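Local structure of uncharacterized protein (Nostoc punctiforme, 2QDR) at residues Phe56-Val61 with Arg82-His87; Leu113-Ile118 with Ala154-Met159; His132-Ile137 with Pro185-Lys190; Asn239-Cys244 with Asp259-Cys264. The protein is of unknown function but has a double-stranded beta-helix (cupin) fold and is regarded as a putative dioxygenase. All blocks are in the same frame, centred on the assembly; numbering follows the deposited sequence.

Contact 1. Residues Phe56-Val61 with Arg82-His87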
loop_
_atom_site.group_PDB
_atom_site.type_symbol
_atom_site.label_atom_id
_atom_site.label_comp_id
_atom_site.label_asym_id
_atom_site.label_seq_id
_atom_site.Cartn_x
_atom_site.Cartn_y
_atom_site.Cartn_z
ATOM N N PHE A 56 -2.036 39.574 13.418
ATOM C CA PHE A 56 -2.974 40.617 13.858
ATOM C C PHE A 56 -4.442 40.308 13.533
ATOM O O PHE A 56 -4.754 39.541 12.618
ATOM C CB PHE A 56 -2.593 41.998 13.299
ATOM C CG PHE A 56 -2.482 42.055 11.811
ATOM C CD1 PHE A 56 -1.266 41.806 11.184
ATOM C CD2 PHE A 56 -3.580 42.401 11.031
ATOM C CE1 PHE A 56 -1.148 41.881 9.809
ATOM C CE2 PHE A 56 -3.470 42.475 9.649
ATOM C CZ PHE A 56 -2.251 42.222 9.037
ATOM N N ASP A 57 -5.322 40.927 14.317
ATOM C CA ASP A 57 -6.751 40.786 14.190
ATOM C C ASP A 57 -7.188 41.724 13.081
ATOM O O ASP A 57 -6.961 42.926 13.178
ATOM C CB ASP A 57 -7.425 41.156 15.523
ATOM C CG ASP A 57 -8.936 40.906 15.546
ATOM O OD1 ASP A 57 -9.515 40.375 14.572
ATOM O OD2 ASP A 57 -9.554 41.251 16.580
ATOM N N THR A 58 -7.800 41.182 12.027
ATOM C CA THR A 58 -8.290 42.001 10.907
ATOM C C THR A 58 -9.483 42.889 11.320
ATOM O O THR A 58 -9.722 43.912 10.669
ATOM C CB THR A 58 -8.651 41.156 9.656
ATOM O OG1 THR A 58 -9.674 40.195 9.970
ATOM C CG2 THR A 58 -7.414 40.437 9.128
ATOM N N ASN A 59 -10.217 42.505 12.377
ATOM C CA ASN A 59 -11.328 43.309 12.897
ATOM C C ASN A 59 -10.851 44.717 13.274
ATOM O O ASN A 59 -11.529 45.691 12.979
ATOM C CB ASN A 59 -11.972 42.679 14.143
ATOM C CG ASN A 59 -12.689 41.357 13.872
ATOM O OD1 ASN A 59 -13.329 41.165 12.849
ATOM N ND2 ASN A 59 -12.638 40.469 14.845
ATOM N N THR A 60 -9.675 44.805 13.905
ATOM C CA THR A 60 -9.085 46.084 14.347
ATOM C C THR A 60 -8.361 46.883 13.240
ATOM O O THR A 60 -7.950 48.021 13.485
ATOM C CB THR A 60 -8.109 45.873 15.533
ATOM O OG1 THR A 60 -6.982 45.095 15.108
ATOM C CG2 THR A 60 -8.819 45.172 16.690
ATOM N N VAL A 61 -8.177 46.297 12.052
ATOM C CA VAL A 61 -7.559 47.003 10.931
ATOM C C VAL A 61 -8.610 47.987 10.471
ATOM O O VAL A 61 -9.797 47.638 10.423
ATOM C CB VAL A 61 -7.170 46.084 9.759
ATOM C CG1 VAL A 61 -6.686 46.900 8.539
ATOM C CG2 VAL A 61 -6.100 45.081 10.183
ATOM N N ARG A 82 -10.208 46.643 4.124
ATOM C CA ARG A 82 -9.259 46.521 5.219
ATOM C C ARG A 82 -8.034 45.983 4.522
ATOM O O ARG A 82 -8.024 44.828 4.123
ATOM C CB ARG A 82 -9.785 45.622 6.346
ATOM C CG ARG A 82 -10.661 46.429 7.280
ATOM C CD ARG A 82 -11.484 45.683 8.290
ATOM N NE ARG A 82 -12.651 45.062 7.666
ATOM C CZ ARG A 82 -13.723 44.591 8.312
ATOM N NH1 ARG A 82 -13.839 44.685 9.643
ATOM N NH2 ARG A 82 -14.723 44.048 7.607
ATOM N N LEU A 83 -7.040 46.846 4.322
ATOM C CA LEU A 83 -5.813 46.493 3.630
ATOM C C LEU A 83 -4.856 45.766 4.593
ATOM O O LEU A 83 -4.269 46.388 5.473
ATOM C CB LEU A 83 -5.194 47.765 3.052
ATOM C CG LEU A 83 -4.081 47.616 2.018
ATOM C CD1 LEU A 83 -4.607 47.046 0.704
ATOM C CD2 LEU A 83 -3.421 48.964 1.766
ATOM N N LEU A 84 -4.720 44.450 4.424
ATOM C CA LEU A 84 -3.866 43.601 5.286
ATOM C C LEU A 84 -2.364 43.711 5.010
ATOM O O LEU A 84 -1.581 44.003 5.923
ATOM C CB LEU A 84 -4.311 42.139 5.176
ATOM C CG LEU A 84 -5.595 41.675 5.905
ATOM C CD1 LEU A 84 -6.720 42.685 5.978
ATOM C CD2 LEU A 84 -6.117 40.356 5.277
ATOM N N THR A 85 -1.964 43.412 3.776
ATOM C CA THR A 85 -0.563 43.507 3.344
ATOM C C THR A 85 -0.509 43.988 1.919
ATOM O O THR A 85 -1.445 43.764 1.151
ATOM C CB THR A 85 0.228 42.170 3.382
ATOM O OG1 THR A 85 -0.415 41.197 2.545
ATOM C CG2 THR A 85 0.329 41.638 4.785
ATOM N N TRP A 86 0.571 44.683 1.575
ATOM C CA TRP A 86 0.753 45.183 0.213
ATOM C C TRP A 86 2.203 45.519 -0.085
ATOM O O TRP A 86 3.026 45.647 0.818
ATOM C CB TRP A 86 -0.122 46.413 -0.054
ATOM C CG TRP A 86 0.236 47.658 0.708
ATOM C CD1 TRP A 86 0.945 48.732 0.239
ATOM C CD2 TRP A 86 -0.100 47.965 2.063
ATOM N NE1 TRP A 86 1.064 49.685 1.216
ATOM C CE2 TRP A 86 0.433 49.239 2.347
ATOM C CE3 TRP A 86 -0.802 47.292 3.065
ATOM C CZ2 TRP A 86 0.273 49.854 3.591
ATOM C CZ3 TRP A 86 -0.957 47.903 4.297
ATOM C CH2 TRP A 86 -0.421 49.167 4.549
ATOM N N HIS A 87 2.485 45.636 -1.379
ATOM C CA HIS A 87 3.797 45.996 -1.901
ATOM C C HIS A 87 3.526 47.201 -2.786
ATOM O O HIS A 87 2.420 47.327 -3.317
ATOM C CB HIS A 87 4.459 44.823 -2.639
ATOM C CG HIS A 87 5.839 45.123 -3.143
ATOM N ND1 HIS A 87 6.170 45.095 -4.479
ATOM C CD2 HIS A 87 6.955 45.525 -2.491
ATOM C CE1 HIS A 87 7.441 45.424 -4.625
ATOM N NE2 HIS A 87 7.940 45.692 -3.432
#
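The backbone at Val61 comes nearest the strand 79-86 at Arg82, with their CA atoms 6.0 Å apart, and side chains rather than paired strands carry the contact. Phe56 and Asp57 finish strand 54-57, an outer strand of the sheet that also holds 260-264, whereas Arg82-Trp86 belongs to the eight-stranded sheet, so the contact joins the facing sheets of what are probably two cupin-like halves, strand 54-57 having crossed to the second. The chain then turns: the backbone N of Asn59 donates a hydrogen bond to Asp57 OD1 from above the carboxylate plane, an Asx turn, and Val61 N bonds to Thr58 O. Leu84 lies at a classic beta bulge opposite Thr93. The CG2 methyl of Thr58 packs obliquely on the Leu84 isobutyl group, 3.9 Å from CG, while Thr58 OG1 turns to the backbone O of Asp259. The Phe56 ring reaches the same residue, its CZ 3.6 Å from Leu84 O. Val61 CG1 rests near Arg82 CB. The Arg82 chain bends at chi3 (-76°), turning NE off line; the guanidinium has a weak, long ion pair with Glu63. At the bend, Arg82 CD lies 3.3 Å from Val61 O and 3.4 Å from Thr58 O.

Contact 2. Residues Leu113-Ile118 with Ala154-Met159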
loop_
_atom_site.group_PDB
_atom_site.type_symbol
_atom_site.label_atom_id
_atom_site.label_comp_id
_atom_site.label_asym_id
_atom_site.label_seq_id
_atom_site.Cartn_x
_atom_site.Cartn_y
_atom_site.Cartn_z
ATOM N N LEU A 113 -6.144 38.029 -10.133
ATOM C CA LEU A 113 -7.041 38.250 -8.998
ATOM C C LEU A 113 -7.544 36.953 -8.351
ATOM O O LEU A 113 -8.086 36.105 -9.044
ATOM C CB LEU A 113 -8.240 39.084 -9.478
ATOM C CG LEU A 113 -9.473 39.327 -8.585
ATOM C CD1 LEU A 113 -9.128 39.850 -7.192
ATOM C CD2 LEU A 113 -10.427 40.284 -9.284
ATOM N N GLU A 114 -7.357 36.805 -7.038
ATOM C CA GLU A 114 -7.852 35.632 -6.325
ATOM C C GLU A 114 -8.937 36.140 -5.397
ATOM O O GLU A 114 -8.821 37.231 -4.835
ATOM C CB GLU A 114 -6.782 34.908 -5.541
ATOM C CG GLU A 114 -5.510 34.789 -6.301
ATOM C CD GLU A 114 -4.582 33.738 -5.749
ATOM O OE1 GLU A 114 -5.030 32.608 -5.458
ATOM O OE2 GLU A 114 -3.385 34.036 -5.672
ATOM N N ILE A 115 -9.982 35.331 -5.250
ATOM C CA ILE A 115 -11.145 35.642 -4.449
ATOM C C ILE A 115 -11.488 34.445 -3.596
ATOM O O ILE A 115 -11.515 33.346 -4.119
ATOM C CB ILE A 115 -12.323 35.969 -5.404
ATOM C CG1 ILE A 115 -12.014 37.233 -6.214
ATOM C CG2 ILE A 115 -13.664 36.151 -4.681
ATOM C CD1 ILE A 115 -13.079 37.583 -7.215
ATOM N N PHE A 116 -11.752 34.670 -2.307
ATOM C CA PHE A 116 -12.150 33.616 -1.375
ATOM C C PHE A 116 -13.241 34.185 -0.470
ATOM O O PHE A 116 -12.979 35.109 0.293
ATOM C CB PHE A 116 -10.981 33.094 -0.551
ATOM C CG PHE A 116 -11.363 31.959 0.354
ATOM C CD1 PHE A 116 -11.390 30.664 -0.128
ATOM C CD2 PHE A 116 -11.722 32.186 1.676
ATOM C CE1 PHE A 116 -11.752 29.604 0.693
ATOM C CE2 PHE A 116 -12.091 31.139 2.506
ATOM C CZ PHE A 116 -12.097 29.839 2.015
ATOM N N VAL A 117 -14.433 33.590 -0.514
ATOM C CA VAL A 117 -15.591 34.086 0.246
ATOM C C VAL A 117 -15.573 33.686 1.722
ATOM O O VAL A 117 -15.608 32.505 2.046
ATOM C CB VAL A 117 -16.913 33.604 -0.395
ATOM C CG1 VAL A 117 -18.142 34.145 0.372
ATOM C CG2 VAL A 117 -16.971 34.016 -1.872
ATOM N N ILE A 118 -15.571 34.689 2.599
ATOM C CA ILE A 118 -15.551 34.501 4.045
ATOM C C ILE A 118 -16.961 34.411 4.611
ATOM O O ILE A 118 -17.235 33.547 5.430
ATOM C CB ILE A 118 -14.828 35.664 4.754
ATOM C CG1 ILE A 118 -13.396 35.812 4.234
ATOM C CG2 ILE A 118 -14.842 35.460 6.291
ATOM C CD1 ILE A 118 -12.679 37.029 4.785
ATOM N N ALA A 154 -21.487 40.611 1.634
ATOM C CA ALA A 154 -20.570 39.503 1.473
ATOM C C ALA A 154 -19.187 39.990 1.826
ATOM O O ALA A 154 -18.852 41.134 1.507
ATOM C CB ALA A 154 -20.614 38.998 0.057
ATOM N N GLU A 155 -18.407 39.134 2.500
ATOM C CA GLU A 155 -17.025 39.442 2.891
ATOM C C GLU A 155 -16.103 38.516 2.116
ATOM O O GLU A 155 -16.344 37.305 2.066
ATOM C CB GLU A 155 -16.810 39.319 4.391
ATOM C CG GLU A 155 -17.742 40.234 5.164
ATOM C CD GLU A 155 -17.371 40.416 6.609
ATOM O OE1 GLU A 155 -16.176 40.299 6.948
ATOM O OE2 GLU A 155 -18.285 40.732 7.397
ATOM N N ILE A 156 -15.042 39.092 1.539
ATOM C CA ILE A 156 -14.123 38.372 0.682
ATOM C C ILE A 156 -12.650 38.718 0.856
ATOM O O ILE A 156 -12.315 39.875 1.095
ATOM C CB ILE A 156 -14.420 38.767 -0.810
ATOM C CG1 ILE A 156 -15.922 38.786 -1.134
ATOM C CG2 ILE A 156 -13.703 37.845 -1.814
ATOM C CD1 ILE A 156 -16.249 39.214 -2.559
ATOM N N LEU A 157 -11.777 37.715 0.719
ATOM C CA LEU A 157 -10.340 37.937 0.748
ATOM C C LEU A 157 -10.030 38.320 -0.693
ATOM O O LEU A 157 -10.079 37.470 -1.577
ATOM C CB LEU A 157 -9.536 36.712 1.174
ATOM C CG LEU A 157 -9.726 36.219 2.609
ATOM C CD1 LEU A 157 -8.941 34.927 2.824
ATOM C CD2 LEU A 157 -9.312 37.276 3.626
ATOM N N TRP A 158 -9.771 39.604 -0.923
ATOM C CA TRP A 158 -9.483 40.143 -2.246
ATOM C C TRP A 158 -7.975 40.194 -2.424
ATOM O O TRP A 158 -7.302 40.980 -1.757
ATOM C CB TRP A 158 -10.100 41.529 -2.361
ATOM C CG TRP A 158 -10.052 42.145 -3.702
ATOM C CD1 TRP A 158 -9.061 42.932 -4.217
ATOM C CD2 TRP A 158 -11.074 42.078 -4.699
ATOM N NE1 TRP A 158 -9.401 43.343 -5.486
ATOM C CE2 TRP A 158 -10.633 42.833 -5.804
ATOM C CE3 TRP A 158 -12.323 41.449 -4.766
ATOM C CZ2 TRP A 158 -11.391 42.969 -6.972
ATOM C CZ3 TRP A 158 -13.081 41.589 -5.924
ATOM C CH2 TRP A 158 -12.607 42.337 -7.013
HETATM N N MSE A 159 -7.454 39.377 -3.334
HETATM C CA MSE A 159 -6.005 39.259 -3.574
HETATM C C MSE A 159 -5.525 39.686 -4.966
HETATM O O MSE A 159 -5.622 38.928 -5.920
HETATM C CB MSE A 159 -5.618 37.800 -3.303
HETATM C CG MSE A 159 -5.704 37.439 -1.832
HETATM SE SE MSE A 159 -5.778 35.558 -1.444
HETATM C CE MSE A 159 -7.574 35.163 -2.063
#
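Leu113 and Trp158 make the close-packed end of this antiparallel strand pair. Leu113 CD1 sits over the face of the indole, nearest CE2, 3.8 Å from the centroid of the five-membered ring, a CH-pi contact, while CD2 lies 3.7 Å from Trp158 CZ2. Trp158 CG is anti to the backbone N (chi1 -172°), and the indole comes back toward strand 113-117; it also meets Trp67 edge-to-face. An alanine in place of Trp158 would probably leave both Leu113 methyls without the ring they rest on and Trp67 without its aromatic mate. Glu114 and Met159 exchange two backbone bonds, and the selenomethionine side chain bends at chi3 (-71°) to bring CE within 3.6 Å of Glu114 CB. The strands belong to one sheet of a double-stranded beta-helix, and the face carrying Glu114, Phe116, Leu157 and Met159 is turned to strands 240-245 and 279-285 of another sheet. The Glu114 carboxylate has salt bridges to Arg211 and Arg284 across the interface and hydrogen bonds to Tyr134 and Asn161. Midway the bonds are unequal: Leu157 N to Phe116 O is nearly straight (173°), Phe116 N to Leu157 O weak. At the partly exposed far end Ile118 crosses Leu157 at about a right angle, its CD1 3.6 Å from Leu157 CD2. Ile118 N bonds to Glu155 O at 2.8 Å where the chain turns a corner, and the Glu155 carboxylate salt-bridges Arg95.

Contact 3. Residues His132-Ile137 with Pro185-Lys190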
loop_
_atom_site.group_PDB
_atom_site.type_symbol
_atom_site.label_atom_id
_atom_site.label_comp_id
_atom_site.label_asym_id
_atom_site.label_seq_id
_atom_site.Cartn_x
_atom_site.Cartn_y
_atom_site.Cartn_z
ATOM N N HIS A 132 -16.947 30.065 1.566
ATOM C CA HIS A 132 -15.679 29.341 1.306
ATOM C C HIS A 132 -15.477 28.908 -0.170
ATOM O O HIS A 132 -14.704 27.990 -0.457
ATOM C CB HIS A 132 -15.529 28.167 2.300
ATOM C CG HIS A 132 -15.411 28.599 3.731
ATOM N ND1 HIS A 132 -14.630 27.922 4.638
ATOM C CD2 HIS A 132 -15.867 29.697 4.384
ATOM C CE1 HIS A 132 -14.703 28.522 5.814
ATOM N NE2 HIS A 132 -15.442 29.609 5.684
ATOM N N SER A 133 -16.161 29.581 -1.098
ATOM C CA SER A 133 -15.991 29.299 -2.521
ATOM C C SER A 133 -14.779 30.136 -2.945
ATOM O O SER A 133 -14.513 31.187 -2.357
ATOM C CB SER A 133 -17.239 29.613 -3.326
ATOM O OG SER A 133 -18.300 28.770 -2.913
ATOM N N TYR A 134 -14.055 29.648 -3.944
ATOM C CA TYR A 134 -12.832 30.267 -4.429
ATOM C C TYR A 134 -12.800 30.430 -5.921
ATOM O O TYR A 134 -13.366 29.616 -6.645
ATOM C CB TYR A 134 -11.632 29.379 -4.026
ATOM C CG TYR A 134 -10.293 29.771 -4.626
ATOM C CD1 TYR A 134 -9.580 30.845 -4.121
ATOM C CD2 TYR A 134 -9.744 29.065 -5.697
ATOM C CE1 TYR A 134 -8.377 31.231 -4.673
ATOM C CE2 TYR A 134 -8.529 29.434 -6.250
ATOM C CZ TYR A 134 -7.848 30.524 -5.733
ATOM O OH TYR A 134 -6.631 30.916 -6.253
ATOM N N SER A 135 -12.107 31.473 -6.370
ATOM C CA SER A 135 -11.911 31.730 -7.787
ATOM C C SER A 135 -10.561 32.382 -8.031
ATOM O O SER A 135 -10.122 33.205 -7.224
ATOM C CB SER A 135 -12.991 32.638 -8.377
ATOM O OG SER A 135 -12.675 32.941 -9.735
ATOM N N PHE A 136 -9.912 31.973 -9.124
ATOM C CA PHE A 136 -8.645 32.541 -9.586
ATOM C C PHE A 136 -8.944 33.069 -10.983
ATOM O O PHE A 136 -9.267 32.291 -11.880
ATOM C CB PHE A 136 -7.483 31.554 -9.666
ATOM C CG PHE A 136 -6.211 32.190 -10.160
ATOM C CD1 PHE A 136 -5.927 32.273 -11.514
ATOM C CD2 PHE A 136 -5.315 32.741 -9.267
ATOM C CE1 PHE A 136 -4.764 32.885 -11.968
ATOM C CE2 PHE A 136 -4.138 33.354 -9.712
ATOM C CZ PHE A 136 -3.866 33.421 -11.063
ATOM N N ILE A 137 -8.815 34.377 -11.155
ATOM C CA ILE A 137 -9.083 35.049 -12.407
ATOM C C ILE A 137 -7.762 35.593 -12.954
ATOM O O ILE A 137 -7.292 36.638 -12.493
ATOM C CB ILE A 137 -10.104 36.191 -12.205
ATOM C CG1 ILE A 137 -11.356 35.662 -11.490
ATOM C CG2 ILE A 137 -10.443 36.857 -13.558
ATOM C CD1 ILE A 137 -12.320 36.732 -11.052
ATOM N N PRO A 185 -12.831 29.313 -12.555
ATOM C CA PRO A 185 -14.033 30.165 -12.388
ATOM C C PRO A 185 -14.743 30.077 -11.035
ATOM O O PRO A 185 -15.125 31.115 -10.498
ATOM C CB PRO A 185 -14.981 29.681 -13.509
ATOM C CG PRO A 185 -14.446 28.388 -13.964
ATOM C CD PRO A 185 -12.977 28.395 -13.702
ATOM N N ALA A 186 -14.904 28.873 -10.496
ATOM C CA ALA A 186 -15.585 28.699 -9.217
ATOM C C ALA A 186 -15.276 27.343 -8.617
ATOM O O ALA A 186 -15.563 26.328 -9.242
ATOM C CB ALA A 186 -17.093 28.858 -9.395
ATOM N N LEU A 187 -14.705 27.340 -7.412
ATOM C CA LEU A 187 -14.341 26.121 -6.705
ATOM C C LEU A 187 -14.928 26.180 -5.296
ATOM O O LEU A 187 -14.463 26.948 -4.466
ATOM C CB LEU A 187 -12.819 25.978 -6.698
ATOM C CG LEU A 187 -12.134 24.691 -6.232
ATOM C CD1 LEU A 187 -10.628 24.795 -6.489
ATOM C CD2 LEU A 187 -12.384 24.363 -4.768
ATOM N N ASP A 188 -15.966 25.382 -5.054
ATOM C CA ASP A 188 -16.631 25.296 -3.764
ATOM C C ASP A 188 -15.797 24.316 -2.909
ATOM O O ASP A 188 -15.986 23.089 -2.969
ATOM C CB ASP A 188 -18.089 24.848 -3.951
ATOM C CG ASP A 188 -18.900 24.817 -2.646
ATOM O OD1 ASP A 188 -18.341 24.995 -1.546
ATOM O OD2 ASP A 188 -20.130 24.604 -2.734
ATOM N N SER A 189 -14.904 24.874 -2.088
ATOM C CA SER A 189 -14.011 24.087 -1.238
ATOM C C SER A 189 -14.753 23.141 -0.308
ATOM O O SER A 189 -14.205 22.093 0.035
ATOM C CB SER A 189 -13.072 24.991 -0.422
ATOM O OG SER A 189 -13.769 25.764 0.528
ATOM N N LYS A 190 -15.987 23.495 0.065
ATOM C CA LYS A 190 -16.810 22.654 0.945
ATOM C C LYS A 190 -17.078 21.270 0.316
ATOM O O LYS A 190 -17.082 20.270 1.017
ATOM C CB LYS A 190 -18.135 23.354 1.323
ATOM C CG LYS A 190 -17.969 24.733 1.994
ATOM C CD LYS A 190 -19.263 25.360 2.517
ATOM C CE LYS A 190 -20.327 25.536 1.444
ATOM N NZ LYS A 190 -19.853 26.284 0.242
#
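Tyr134 and Leu187 form the hydrogen-bonded pair of an antiparallel association in which strand 184-188 adds to strand 133-137 of the eight-stranded cupin sheet. Two backbone bonds join them, Tyr134 N to Leu187 O and Leu187 N to Tyr134 O at 2.7 Å. Tyr134 CD2 is 4.4 Å from Leu187 CD1, and both side chains pack on Leu210; the phenol OH runs on to Glu114 and Arg211. Ser133 and Asp188 are the neighbouring non-hydrogen-bonded pair. Next to it a side chain takes over: with chi1 at 67°, between the backbone N and the carbonyl carbon, Ser189 OG is placed to donate to His132 O at 2.6 Å. At the other end Ser135 OG bonds to Ile184 O, with Pro185 O, 3.1 Å away, a second possible acceptor. A second subunit packs on Pro185 and Leu187 through its Ile235 and Leu296, and the His132 ring meets His227 of a third subunit. Within 185-190, Lys190 NZ makes a salt bridge on the syn side of Asp188 OD1, 2.7 Å away and 31° out of the carboxylate plane, and also bonds to Asn130 OD1. The backbone pair and the Ser189 bond satisfy polar atoms buried beside subunit interfaces.

Contact 4. Residues Asn239-Cys244 with Asp259-Cys264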
loop_
_atom_site.group_PDB
_atom_site.type_symbol
_atom_site.label_atom_id
_atom_site.label_comp_id
_atom_site.label_asym_id
_atom_site.label_seq_id
_atom_site.Cartn_x
_atom_site.Cartn_y
_atom_site.Cartn_z
ATOM N N ASN A 239 7.812 32.709 1.447
ATOM C CA ASN A 239 6.774 33.647 1.877
ATOM C C ASN A 239 5.480 32.892 2.078
ATOM O O ASN A 239 5.151 32.016 1.277
ATOM C CB ASN A 239 6.549 34.763 0.867
ATOM C CG ASN A 239 7.756 35.645 0.685
ATOM O OD1 ASN A 239 8.353 36.114 1.651
ATOM N ND2 ASN A 239 8.084 35.934 -0.570
ATOM N N GLU A 240 4.756 33.241 3.144
ATOM C CA GLU A 240 3.473 32.636 3.501
ATOM C C GLU A 240 2.560 33.659 4.158
ATOM O O GLU A 240 3.028 34.540 4.890
ATOM C CB GLU A 240 3.675 31.475 4.482
ATOM C CG GLU A 240 2.373 30.841 5.097
ATOM C CD GLU A 240 2.655 29.788 6.175
ATOM O OE1 GLU A 240 3.794 29.270 6.257
ATOM O OE2 GLU A 240 1.727 29.468 6.949
ATOM N N GLU A 241 1.265 33.554 3.873
ATOM C CA GLU A 241 0.269 34.406 4.504
ATOM C C GLU A 241 -0.923 33.518 4.727
ATOM O O GLU A 241 -1.032 32.475 4.096
ATOM C CB GLU A 241 -0.129 35.625 3.680
ATOM C CG GLU A 241 -0.897 35.360 2.389
ATOM C CD GLU A 241 -1.427 36.650 1.743
ATOM O OE1 GLU A 241 -0.932 37.758 2.025
ATOM O OE2 GLU A 241 -2.353 36.547 0.938
ATOM N N GLY A 242 -1.813 33.927 5.617
ATOM C CA GLY A 242 -3.009 33.145 5.863
ATOM C C GLY A 242 -4.037 33.855 6.702
ATOM O O GLY A 242 -3.733 34.870 7.328
ATOM N N TYR A 243 -5.253 33.304 6.703
ATOM C CA TYR A 243 -6.384 33.860 7.431
ATOM C C TYR A 243 -7.079 32.736 8.170
ATOM O O TYR A 243 -7.300 31.667 7.597
ATOM C CB TYR A 243 -7.322 34.496 6.432
ATOM C CG TYR A 243 -8.417 35.368 6.988
ATOM C CD1 TYR A 243 -9.642 34.841 7.347
ATOM C CD2 TYR A 243 -8.249 36.747 7.069
ATOM C CE1 TYR A 243 -10.662 35.660 7.819
ATOM C CE2 TYR A 243 -9.260 37.574 7.531
ATOM C CZ TYR A 243 -10.465 37.034 7.902
ATOM O OH TYR A 243 -11.461 37.869 8.378
ATOM N N CYS A 244 -7.409 32.970 9.439
ATOM C CA CYS A 244 -8.086 31.973 10.267
ATOM C C CYS A 244 -9.596 32.078 10.089
ATOM O O CYS A 244 -10.180 33.114 10.403
ATOM C CB CYS A 244 -7.731 32.155 11.737
ATOM S SG CYS A 244 -8.705 31.060 12.788
ATOM N N ASP A 259 -10.902 35.318 12.052
ATOM C CA ASP A 259 -10.641 36.646 11.459
ATOM C C ASP A 259 -9.216 37.219 11.700
ATOM O O ASP A 259 -8.957 38.358 11.329
ATOM C CB ASP A 259 -11.753 37.683 11.808
ATOM C CG ASP A 259 -13.143 37.244 11.345
ATOM O OD1 ASP A 259 -13.283 36.558 10.312
ATOM O OD2 ASP A 259 -14.119 37.623 12.007
ATOM N N HIS A 260 -8.303 36.434 12.283
ATOM C CA HIS A 260 -6.909 36.880 12.467
ATOM C C HIS A 260 -6.152 36.492 11.205
ATOM O O HIS A 260 -6.457 35.484 10.570
ATOM C CB HIS A 260 -6.249 36.292 13.709
ATOM C CG HIS A 260 -6.703 36.922 14.990
ATOM N ND1 HIS A 260 -5.847 37.624 15.814
ATOM C CD2 HIS A 260 -7.932 37.027 15.548
ATOM C CE1 HIS A 260 -6.521 38.082 16.853
ATOM N NE2 HIS A 260 -7.790 37.742 16.711
ATOM N N TYR A 261 -5.177 37.307 10.844
ATOM C CA TYR A 261 -4.366 37.098 9.655
ATOM C C TYR A 261 -2.881 37.123 9.974
ATOM O O TYR A 261 -2.466 37.712 10.977
ATOM C CB TYR A 261 -4.710 38.201 8.652
ATOM C CG TYR A 261 -3.803 38.345 7.444
ATOM C CD1 TYR A 261 -2.679 39.150 7.512
ATOM C CD2 TYR A 261 -4.085 37.713 6.241
ATOM C CE1 TYR A 261 -1.850 39.311 6.449
ATOM C CE2 TYR A 261 -3.250 37.870 5.145
ATOM C CZ TYR A 261 -2.132 38.680 5.260
ATOM O OH TYR A 261 -1.275 38.867 4.205
ATOM N N TRP A 262 -2.085 36.473 9.131
ATOM C CA TRP A 262 -0.641 36.489 9.314
ATOM C C TRP A 262 0.118 36.680 8.004
ATOM O O TRP A 262 -0.430 36.506 6.914
ATOM C CB TRP A 262 -0.151 35.225 10.023
ATOM C CG TRP A 262 -0.293 33.964 9.298
ATOM C CD1 TRP A 262 0.612 33.396 8.459
ATOM C CD2 TRP A 262 -1.382 33.057 9.392
ATOM N NE1 TRP A 262 0.143 32.193 8.002
ATOM C CE2 TRP A 262 -1.087 31.965 8.553
ATOM C CE3 TRP A 262 -2.600 33.073 10.083
ATOM C CZ2 TRP A 262 -1.952 30.886 8.405
ATOM C CZ3 TRP A 262 -3.456 32.016 9.924
ATOM C CH2 TRP A 262 -3.131 30.931 9.096
ATOM N N TYR A 263 1.379 37.074 8.163
ATOM C CA TYR A 263 2.313 37.303 7.079
ATOM C C TYR A 263 3.697 36.943 7.587
ATOM O O TYR A 263 4.169 37.515 8.553
ATOM C CB TYR A 263 2.282 38.754 6.591
ATOM C CG TYR A 263 3.347 39.041 5.556
ATOM C CD1 TYR A 263 3.206 38.589 4.251
ATOM C CD2 TYR A 263 4.491 39.769 5.874
ATOM C CE1 TYR A 263 4.177 38.850 3.283
ATOM C CE2 TYR A 263 5.476 40.029 4.916
ATOM C CZ TYR A 263 5.314 39.568 3.624
ATOM O OH TYR A 263 6.276 39.830 2.673
ATOM N N CYS A 264 4.327 35.984 6.931
ATOM C CA CYS A 264 5.637 35.504 7.296
ATOM C C CYS A 264 6.519 35.574 6.067
ATOM O O CYS A 264 6.418 34.697 5.206
ATOM C CB CYS A 264 5.518 34.067 7.787
ATOM S SG CYS A 264 4.323 33.899 9.130
#
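Trp262 lays its indole over Gly242, whose CA is 3.6 Å from the centroid of the six-membered ring, a CH-pi contact. The ring can lie there because Trp262 CG stands between the backbone N and the carbonyl carbon (chi1 66°) and Gly242 has no CB, which would collide with CZ2. At the ring edge NE1 donates weakly to Glu240 OE2, 3.3 Å away. An alanine in place of Trp262 would probably uncover Gly242 and leave that Glu240 oxygen without its N-H. On the other face, Tyr261 OH bonds to Glu241 OE1, at a modelled length too short to press, and to Thr85 OG1; OE1 lies in the phenol plane, the carboxylate turned 77° from it, and OE2 pairs with Arg284. Tyr243 runs alongside Asp259, and its OH meets OD1 from above the carboxylate plane at 3.0 Å. These are neighbouring antiparallel strands, and an unidentified ligand whose nearest atom is about 3 Å from the Trp262 side chain is consistent with a pocket inside a cupin beta-barrel.

Along the chain contact 1 comes first, contacts 2 and 3 interleave, and contact 4 closes the series. Contacts 2 and 3, with centres 10 Å apart, are pairings of the same eight-stranded sheet, joined through the neighbouring strands 113-117 and 133-137. Contact 4 lies in the seven-stranded sheet; contact 1, its centre also 10 Å away, links the two sheets, because strand 54-57 adds to strand 260-264 although early in the sequence. Contacts 2 and 4, 14 Å between centres, touch where Leu157 and Ile118 meet Tyr243. Contacts 1 and 3 lie on opposite sides of the chain's centre, with centres 22 Å apart. The arrangement is consistent with two cupin-like halves packed sheet against sheet.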